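Local coordinates for oxidoreductase (Streptomyces globisporus, PDB 4R82), which reduces free FAD with NADH and releases FADH2, which diffuses to the halogenase SgcC3 and the monooxygenase SgcC in biosynthesis of the enediyne antibiotic C-1027, at the interface of chains A and B. Coordinates in Å, arbitrary orientation; residue numbers count along the deposited sequence, not the author numbering. Chains: chain A/B, Oxidoreductase.

Three separate patches of the two-fold homodimer interface are described, and each has a twin with the chains exchanged. The C-alpha centres of contact 1 lie about 29 Å from those of contact 2 and of contact 3, and contacts 2 and 3 are about 28 Å apart, so the three are almost equally spaced. Strand 146-158 joins two of them: its start supplies A:Ile148 and B:Ile148 to contact 2, and its far end supplies B:Thr155 to B:Thr157 to contact 3. Contact 1 uses the C-terminal strands and tail and the A:Glu163 loop instead. Both termini of the modelled chain therefore reach the partner, which spreads the dimer contact widely.

Contact 1: the interface of chains A and B. Residues chain A 163, 175-178; chain B 168, 171, 173.
A polar, arginine-centred interface joins the C-terminal tail and the A:Glu163 loop of chain A to strands 166-168 and 171-173 of chain B, tying the two subunits together in this homodimer of the non-flavoprotein flavin reductase family. B:Arg173 hides the largest area, 97 Å². B:Arg173 NH1 forms a salt bridge and hydrogen bond with A:Glu163 OE1 at 2.9 Å, nearly straight at 169°; the oxygen lies in the guanidinium plane, but the nitrogen approaches from above the carboxylate plane. B:Arg173 NH2 donates to the backbone oxygen A:Ala176 O at 2.8 Å, again close to the guanidinium plane. Water 1, at the same group's edge, links B:Arg173 NE (2.9 Å) to A:Ala176 O. Thus each guanidinium nitrogen has a partner, which fixes the group's rotation. A:Phe175 CD1 sits over the centre of one face, the stacked planes 23° apart, and B:Arg173 NH1 makes a cation-pi contact toward the ring's rim. The poorly ordered A:Asp178 puts CB over the rim of the other face. Bends at chi2 (-72°) and chi3 turn the guanidinium back toward A:Phe175 and A:Glu163. B:Arg173 CB meets A:Phe175 CE1 at 3.8 Å, and A:Phe175 CZ touches B:Ser168 CB at 3.6 Å. The pairing of A:Asp178 with B:Arg171 is poorly ordered and its detailed geometry doubtful.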
ATOM      1  N   GLU A 163      16.136   2.937  -6.852  1.00 12.22           N
ATOM      2  CA  GLU A 163      14.961   3.614  -6.325  1.00 15.13           C
ATOM      3  C   GLU A 163      13.734   3.118  -7.084  1.00 15.27           C
ATOM      4  O   GLU A 163      13.812   2.879  -8.289  1.00 14.46           O
ATOM      5  CB  GLU A 163      15.154   5.115  -6.552  1.00 19.97           C
ATOM      6  CG  GLU A 163      14.103   6.018  -5.975  1.00 26.56           C
ATOM      7  CD  GLU A 163      14.647   7.415  -5.778  1.00 29.07           C
ATOM      8  OE1 GLU A 163      15.163   7.694  -4.677  1.00 29.95           O
ATOM      9  OE2 GLU A 163      14.588   8.215  -6.733  1.00 26.40           O
ATOM     10  N   PHE A 175      10.171   9.784  -9.348  1.00 14.94           N
ATOM     11  CA  PHE A 175      10.528  10.713  -8.272  1.00 17.03           C
ATOM     12  C   PHE A 175      11.292  11.913  -8.805  1.00 17.19           C
ATOM     13  O   PHE A 175      12.075  11.791  -9.758  1.00 19.93           O
ATOM     14  CB  PHE A 175      11.493  10.056  -7.276  1.00 13.81           C
ATOM     15  CG  PHE A 175      10.859   9.069  -6.312  1.00 12.79           C
ATOM     16  CD1 PHE A 175      10.131   9.516  -5.212  1.00 13.81           C
ATOM     17  CD2 PHE A 175      11.082   7.710  -6.459  1.00 15.20           C
ATOM     18  CE1 PHE A 175       9.593   8.608  -4.303  1.00 12.74           C
ATOM     19  CE2 PHE A 175      10.542   6.792  -5.555  1.00 20.04           C
ATOM     20  CZ  PHE A 175       9.798   7.246  -4.483  1.00 16.42           C
ATOM     21  N   ALA A 176      11.111  13.064  -8.159  1.00 16.31           N
ATOM     22  CA  ALA A 176      12.075  14.145  -8.260  1.00 17.60           C
ATOM     23  C   ALA A 176      13.210  13.753  -7.322  1.00 19.27           C
ATOM     24  O   ALA A 176      12.957  13.204  -6.255  1.00 19.96           O
ATOM     25  CB  ALA A 176      11.454  15.454  -7.810  1.00 18.60           C
ATOM     26  N   PRO A 177      14.460  13.999  -7.727  1.00 19.24           N
ATOM     27  CA  PRO A 177      15.592  13.708  -6.836  1.00 25.31           C
ATOM     28  C   PRO A 177      15.420  14.405  -5.484  1.00 29.04           C
ATOM     29  O   PRO A 177      14.845  15.497  -5.430  1.00 26.72           O
ATOM     30  CB  PRO A 177      16.783  14.305  -7.590  1.00 26.49           C
ATOM     31  CG  PRO A 177      16.377  14.243  -9.030  1.00 30.60           C
ATOM     32  CD  PRO A 177      14.894  14.520  -9.035  1.00 21.61           C
ATOM     33  N   ASP A 178      15.898  13.786  -4.409  1.00 27.87           N
ATOM     34  CA  ASP A 178      15.690  14.349  -3.074  1.00 31.09           C
ATOM     35  C   ASP A 178      16.360  15.711  -2.931  1.00 36.85           C
ATOM     36  O   ASP A 178      17.582  15.821  -3.051  1.00 39.42           O
ATOM     37  CB  ASP A 178      16.210  13.403  -1.990  1.00 38.75           C
ATOM     38  CG  ASP A 178      15.636  13.721  -0.613  1.00 42.44           C
ATOM     39  OD1 ASP A 178      15.037  14.806  -0.435  1.00 42.86           O
ATOM     40  OD2 ASP A 178      15.790  12.883   0.297  1.00 42.85           O
TER
ATOM     41  N   SER B 168       9.296   7.382   1.058  1.00 13.51           N
ATOM     42  CA  SER B 168      10.128   6.329   0.502  1.00 14.53           C
ATOM     43  C   SER B 168      11.482   6.397   1.174  1.00 16.16           C
ATOM     44  O   SER B 168      12.011   7.487   1.397  1.00 18.54           O
ATOM     45  CB  SER B 168      10.272   6.525  -1.007  1.00 20.58           C
ATOM     46  OG  SER B 168      11.018   5.469  -1.580  1.00 27.75           O
ATOM     47  N   ARG B 171      11.888   8.819   4.039  1.00 14.76           N
ATOM     48  CA  ARG B 171      11.911  10.264   3.804  1.00 16.43           C
ATOM     49  C   ARG B 171      10.682  10.680   3.015  1.00 11.56           C
ATOM     50  O   ARG B 171      10.153   9.900   2.227  1.00 13.75           O
ATOM     51  CB  ARG B 171      13.148  10.674   2.996  1.00 17.47           C
ATOM     52  CG  ARG B 171      14.491  10.433   3.667  1.00 25.45           C
ATOM     53  CD  ARG B 171      15.592  11.197   2.948  1.00 35.89           C
ATOM     54  NE  ARG B 171      15.596  10.945   1.507  1.00 46.29           N
ATOM     55  CZ  ARG B 171      16.490  10.187   0.875  1.00 55.17           C
ATOM     56  NH1 ARG B 171      17.473   9.604   1.552  1.00 61.30           N
ATOM     57  NH2 ARG B 171      16.411  10.027  -0.441  1.00 54.87           N
ATOM     58  N   ARG B 173       9.065  12.639  -0.077  1.00 12.30           N
ATOM     59  CA  ARG B 173       9.588  12.886  -1.415  1.00 14.15           C
ATOM     60  C   ARG B 173       8.489  13.496  -2.267  1.00 17.87           C
ATOM     61  O   ARG B 173       7.328  13.550  -1.847  1.00 15.54           O
ATOM     62  CB  ARG B 173      10.054  11.569  -2.042  1.00 14.25           C
ATOM     63  CG  ARG B 173      11.193  10.868  -1.289  1.00 12.30           C
ATOM     64  CD  ARG B 173      12.532  11.599  -1.449  1.00 16.16           C
ATOM     65  NE  ARG B 173      12.923  11.705  -2.852  1.00 14.51           N
ATOM     66  CZ  ARG B 173      13.487  10.720  -3.550  1.00 15.17           C
ATOM     67  NH1 ARG B 173      13.747   9.556  -2.972  1.00 17.35           N
ATOM     68  NH2 ARG B 173      13.801  10.899  -4.829  1.00 16.42           N
TER
HETATM   69  O   HOH W   1      11.727  14.056  -3.951  1.00 15.02           O

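Contact 2: the interface of chains A and B. Residues chain A 63, 141, 148, 150; chain B 141-143, 148.
The phenol rings of A:Tyr141 and B:Tyr141 stack face to face across the dimer, with planes 2° apart and centroids 4.3 Å apart. The side chains slide past each other in opposite directions, and this offset puts each CB methylene against the partner's ring: B:Tyr141 CB lies over the centre of the A:Tyr141 ring, 3.7 Å from its centroid, and A:Tyr141 CB lies over the other ring, displaced toward the rim. Two CH-pi contacts thus form part of the overlap. CG of A:Tyr141, anti to the carbonyl carbon (chi1 -68°), lays the ring along the partner side chain, and B:Tyr141 has nearly the same torsion, consistent with the two-fold. At the ring border, A:Tyr141 CE2 meets the methyl CD1 of B:Ile148 at 4.0 Å. The same methyl, B:Ile148 CD1, also reaches A:Leu63 CD2, tip to tip and again at 4.0 Å, adding an aliphatic flank to the aromatic pair. The phenol hydroxyl passes the CB of B:Tyr141 to reach the backbone: A:Tyr141 OH donates to the carbonyl oxygen B:Glu142 O at 2.7 Å, with the donor tilted 17° from the carbonyl plane. A:Leu150 CD2 packs 3.6 Å from B:Glu142 O. Stack and hydrogen bond together limit rotation of the A:Tyr141 ring and join the hairpin formed by strands 131-143 and 146-158 to its symmetry mate, which probably keeps the two subunits in register.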
ATOM      1  N   LEU A  63       1.646  -8.033   3.049  1.00  9.72           N
ATOM      2  CA  LEU A  63       0.468  -8.595   2.397  1.00 10.82           C
ATOM      3  C   LEU A  63       0.396  -8.163   0.946  1.00 10.02           C
ATOM      4  O   LEU A  63       1.010  -7.164   0.548  1.00 11.01           O
ATOM      5  CB  LEU A  63      -0.838  -8.269   3.156  1.00 13.18           C
ATOM      6  CG  LEU A  63      -1.357  -6.828   3.252  1.00 10.56           C
ATOM      7  CD1 LEU A  63      -2.035  -6.377   1.951  1.00 10.11           C
ATOM      8  CD2 LEU A  63      -2.323  -6.717   4.430  1.00 10.57           C
ATOM      9  N   TYR A 141      -7.082 -14.122   3.800  1.00 15.64           N
ATOM     10  CA  TYR A 141      -8.220 -13.404   4.365  1.00 16.49           C
ATOM     11  C   TYR A 141      -9.140 -12.953   3.239  1.00 14.57           C
ATOM     12  O   TYR A 141      -8.663 -12.569   2.171  1.00 14.63           O
ATOM     13  CB  TYR A 141      -7.734 -12.147   5.099  1.00 16.99           C
ATOM     14  CG  TYR A 141      -6.924 -12.362   6.366  1.00 15.82           C
ATOM     15  CD1 TYR A 141      -7.309 -13.292   7.321  1.00 17.42           C
ATOM     16  CD2 TYR A 141      -5.793 -11.600   6.615  1.00 15.58           C
ATOM     17  CE1 TYR A 141      -6.583 -13.464   8.489  1.00 21.09           C
ATOM     18  CE2 TYR A 141      -5.056 -11.768   7.772  1.00 14.52           C
ATOM     19  CZ  TYR A 141      -5.451 -12.698   8.705  1.00 18.23           C
ATOM     20  OH  TYR A 141      -4.725 -12.860   9.869  1.00 16.67           O
ATOM     21  N   ILE A 148      -6.745 -11.480   0.336  1.00 13.54           N
ATOM     22  CA  ILE A 148      -5.591 -10.854   0.969  1.00 11.28           C
ATOM     23  C   ILE A 148      -4.669 -11.978   1.409  1.00 11.69           C
ATOM     24  O   ILE A 148      -5.067 -12.819   2.211  1.00 13.39           O
ATOM     25  CB  ILE A 148      -6.040 -10.041   2.190  1.00 11.98           C
ATOM     26  CG1 ILE A 148      -7.011  -8.936   1.742  1.00 14.56           C
ATOM     27  CG2 ILE A 148      -4.843  -9.430   2.923  1.00 12.53           C
ATOM     28  CD1 ILE A 148      -7.729  -8.242   2.899  1.00 16.35           C
ATOM     29  N   LEU A 150      -1.402 -12.905   3.397  1.00 10.90           N
ATOM     30  CA  LEU A 150      -0.465 -12.405   4.393  1.00 10.72           C
ATOM     31  C   LEU A 150       0.719 -13.358   4.414  1.00 13.18           C
ATOM     32  O   LEU A 150       0.551 -14.565   4.634  1.00 15.28           O
ATOM     33  CB  LEU A 150      -1.148 -12.381   5.763  1.00 14.74           C
ATOM     34  CG  LEU A 150      -0.398 -11.775   6.954  1.00 18.27           C
ATOM     35  CD1 LEU A 150      -0.200 -10.290   6.762  1.00 16.48           C
ATOM     36  CD2 LEU A 150      -1.147 -12.048   8.257  1.00 20.24           C
TER
ATOM     37  N   TYR B 141      -8.605  -8.197  11.038  1.00 15.63           N
ATOM     38  CA  TYR B 141      -7.784  -9.381  10.787  1.00 18.05           C
ATOM     39  C   TYR B 141      -6.450  -9.294  11.525  1.00 17.24           C
ATOM     40  O   TYR B 141      -5.855  -8.218  11.631  1.00 15.37           O
ATOM     41  CB  TYR B 141      -7.496  -9.525   9.291  1.00 17.94           C
ATOM     42  CG  TYR B 141      -8.690  -9.809   8.403  1.00 18.18           C
ATOM     43  CD1 TYR B 141      -9.654 -10.741   8.761  1.00 20.27           C
ATOM     44  CD2 TYR B 141      -8.835  -9.151   7.189  1.00 18.56           C
ATOM     45  CE1 TYR B 141     -10.732 -11.007   7.928  1.00 22.74           C
ATOM     46  CE2 TYR B 141      -9.902  -9.405   6.356  1.00 20.92           C
ATOM     47  CZ  TYR B 141     -10.844 -10.335   6.732  1.00 22.81           C
ATOM     48  OH  TYR B 141     -11.905 -10.591   5.909  1.00 25.52           O
ATOM     49  N   GLU B 142      -5.974 -10.426  12.029  1.00 15.61           N
ATOM     50  CA  GLU B 142      -4.678 -10.451  12.708  1.00 14.82           C
ATOM     51  C   GLU B 142      -3.563 -10.103  11.735  1.00 16.58           C
ATOM     52  O   GLU B 142      -3.520 -10.606  10.607  1.00 16.05           O
ATOM     53  CB  GLU B 142      -4.419 -11.823  13.321  1.00 21.41           C
ATOM     54  CG  GLU B 142      -5.283 -12.124  14.537  1.00 26.76           C
ATOM     55  CD  GLU B 142      -4.852 -13.384  15.261  1.00 43.92           C
ATOM     56  OE1 GLU B 142      -4.837 -14.463  14.629  1.00 50.65           O
ATOM     57  OE2 GLU B 142      -4.526 -13.292  16.464  1.00 52.45           O
ATOM     58  N   GLY B 143      -2.648  -9.245  12.181  1.00 13.96           N
ATOM     59  CA  GLY B 143      -1.562  -8.804  11.325  1.00 11.56           C
ATOM     60  C   GLY B 143      -0.258  -8.708  12.094  1.00 15.00           C
ATOM     61  O   GLY B 143       0.469  -7.720  11.973  1.00 14.16           O
ATOM     62  N   ILE B 148      -5.127  -5.557  10.973  1.00 11.49           N
ATOM     63  CA  ILE B 148      -5.551  -5.134   9.641  1.00  9.54           C
ATOM     64  C   ILE B 148      -7.025  -4.774   9.735  1.00 14.65           C
ATOM     65  O   ILE B 148      -7.852  -5.621  10.068  1.00 14.83           O
ATOM     66  CB  ILE B 148      -5.330  -6.252   8.614  1.00 11.32           C
ATOM     67  CG1 ILE B 148      -3.847  -6.639   8.566  1.00 12.55           C
ATOM     68  CG2 ILE B 148      -5.810  -5.839   7.232  1.00 11.65           C
ATOM     69  CD1 ILE B 148      -3.596  -8.015   7.954  1.00 15.32           C
TER

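Contact 3: the interface of chains A and B. Residues chain A 12-15; chain B 155-157.
Methyl groups of A:Ala12 and B:Thr157 meet at 3.6 Å between CB and CG2, and A:Val15 CB packs 3.9 Å from B:Ala156 CB; these small apolar contacts flank an antiparallel strand pairing between the subunits. A:Leu14 extends along another part of the seam, where its CD1 methyl lies 3.7 Å from the hydroxyl oxygen B:Thr157 OG1 and also approaches B:Thr155 OG1. Its CG stands opposite the backbone N (chi1 176°), which carries the branch toward these two threonines. In B:Thr157 the first torsion divides the branches: OG1 lies beside the backbone N (chi1 -67°) and near A:Leu14, while CG2 is directed to A:Ala12. Between these side-chain contacts the backbones pair. Bridges of A:Leu14 with B:Thr157 and of A:Val15 with B:Ala156 add the short strand 13-15 of chain A to strand 146-158 of chain B, so the N-terminal segment of one subunit extends a sheet of the other in this homodimeric flavin reductase. The hydrogen bond evidence is A:Val15 N donating to B:Ala156 O at 2.8 Å, with 163° at the hydrogen. At the polar rim the link continues through solvent: water 2 lies 2.8 Å from the side-chain hydroxyl B:Thr155 OG1 and 2.7 Å from the backbone oxygen A:Val15 O.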
ATOM      1  N   ALA A  12     -13.770  19.844  -6.694  1.00 37.67           N
ATOM      2  CA  ALA A  12     -13.969  18.540  -6.071  1.00 29.65           C
ATOM      3  C   ALA A  12     -14.931  17.660  -6.869  1.00 29.67           C
ATOM      4  O   ALA A  12     -15.924  18.141  -7.416  1.00 35.31           O
ATOM      5  CB  ALA A  12     -14.474  18.718  -4.648  1.00 30.19           C
ATOM      6  N   GLU A  13     -14.617  16.372  -6.940  1.00 22.76           N
ATOM      7  CA  GLU A  13     -15.451  15.388  -7.616  1.00 22.93           C
ATOM      8  C   GLU A  13     -16.020  14.456  -6.552  1.00 21.95           C
ATOM      9  O   GLU A  13     -15.268  13.839  -5.794  1.00 19.80           O
ATOM     10  CB  GLU A  13     -14.614  14.594  -8.631  1.00 28.91           C
ATOM     11  CG  GLU A  13     -15.297  13.356  -9.211  1.00 34.10           C
ATOM     12  CD  GLU A  13     -14.331  12.416  -9.924  1.00 36.39           C
ATOM     13  OE1 GLU A  13     -13.216  12.852 -10.285  1.00 31.29           O
ATOM     14  OE2 GLU A  13     -14.690  11.236 -10.126  1.00 40.54           O
ATOM     15  N   LEU A  14     -17.343  14.360  -6.476  1.00 22.00           N
ATOM     16  CA  LEU A  14     -17.956  13.432  -5.530  1.00 19.54           C
ATOM     17  C   LEU A  14     -17.957  12.030  -6.134  1.00 23.72           C
ATOM     18  O   LEU A  14     -18.401  11.833  -7.271  1.00 27.46           O
ATOM     19  CB  LEU A  14     -19.389  13.864  -5.201  1.00 19.67           C
ATOM     20  CG  LEU A  14     -20.204  12.933  -4.296  1.00 25.80           C
ATOM     21  CD1 LEU A  14     -19.693  12.949  -2.860  1.00 26.55           C
ATOM     22  CD2 LEU A  14     -21.680  13.296  -4.333  1.00 29.27           C
ATOM     23  N   VAL A  15     -17.480  11.057  -5.366  1.00 15.86           N
ATOM     24  CA  VAL A  15     -17.358   9.678  -5.829  1.00 15.21           C
ATOM     25  C   VAL A  15     -18.512   8.803  -5.335  1.00 20.23           C
ATOM     26  O   VAL A  15     -18.773   8.732  -4.129  1.00 21.82           O
ATOM     27  CB  VAL A  15     -16.016   9.069  -5.363  1.00 15.61           C
ATOM     28  CG1 VAL A  15     -15.936   7.581  -5.698  1.00 20.54           C
ATOM     29  CG2 VAL A  15     -14.849   9.832  -5.994  1.00 18.81           C
TER
ATOM     30  N   THR B 155     -18.511   6.846   1.073  1.00 17.57           N
ATOM     31  CA  THR B 155     -18.495   7.970   0.146  1.00 16.89           C
ATOM     32  C   THR B 155     -17.063   8.456   0.060  1.00 15.99           C
ATOM     33  O   THR B 155     -16.227   8.108   0.898  1.00 16.34           O
ATOM     34  CB  THR B 155     -19.431   9.116   0.615  1.00 26.45           C
ATOM     35  OG1 THR B 155     -19.485  10.153  -0.379  1.00 22.55           O
ATOM     36  CG2 THR B 155     -18.940   9.702   1.936  1.00 24.51           C
ATOM     37  N   ALA B 156     -16.766   9.213  -0.982  1.00 15.59           N
ATOM     38  CA  ALA B 156     -15.433   9.762  -1.143  1.00 15.71           C
ATOM     39  C   ALA B 156     -15.541  11.023  -1.971  1.00 16.31           C
ATOM     40  O   ALA B 156     -16.489  11.189  -2.761  1.00 15.68           O
ATOM     41  CB  ALA B 156     -14.505   8.751  -1.803  1.00 16.44           C
ATOM     42  N   THR B 157     -14.585  11.927  -1.786  1.00 13.22           N
ATOM     43  CA  THR B 157     -14.522  13.127  -2.619  1.00 13.08           C
ATOM     44  C   THR B 157     -13.065  13.276  -3.006  1.00 16.34           C
ATOM     45  O   THR B 157     -12.182  12.964  -2.203  1.00 15.22           O
ATOM     46  CB  THR B 157     -15.037  14.375  -1.878  1.00 17.04           C
ATOM     47  OG1 THR B 157     -16.448  14.243  -1.623  1.00 22.08           O
ATOM     48  CG2 THR B 157     -14.824  15.641  -2.720  1.00 18.57           C
TER
HETATM   49  O   HOH W   2     -20.896   9.162  -2.598  1.00 31.34           O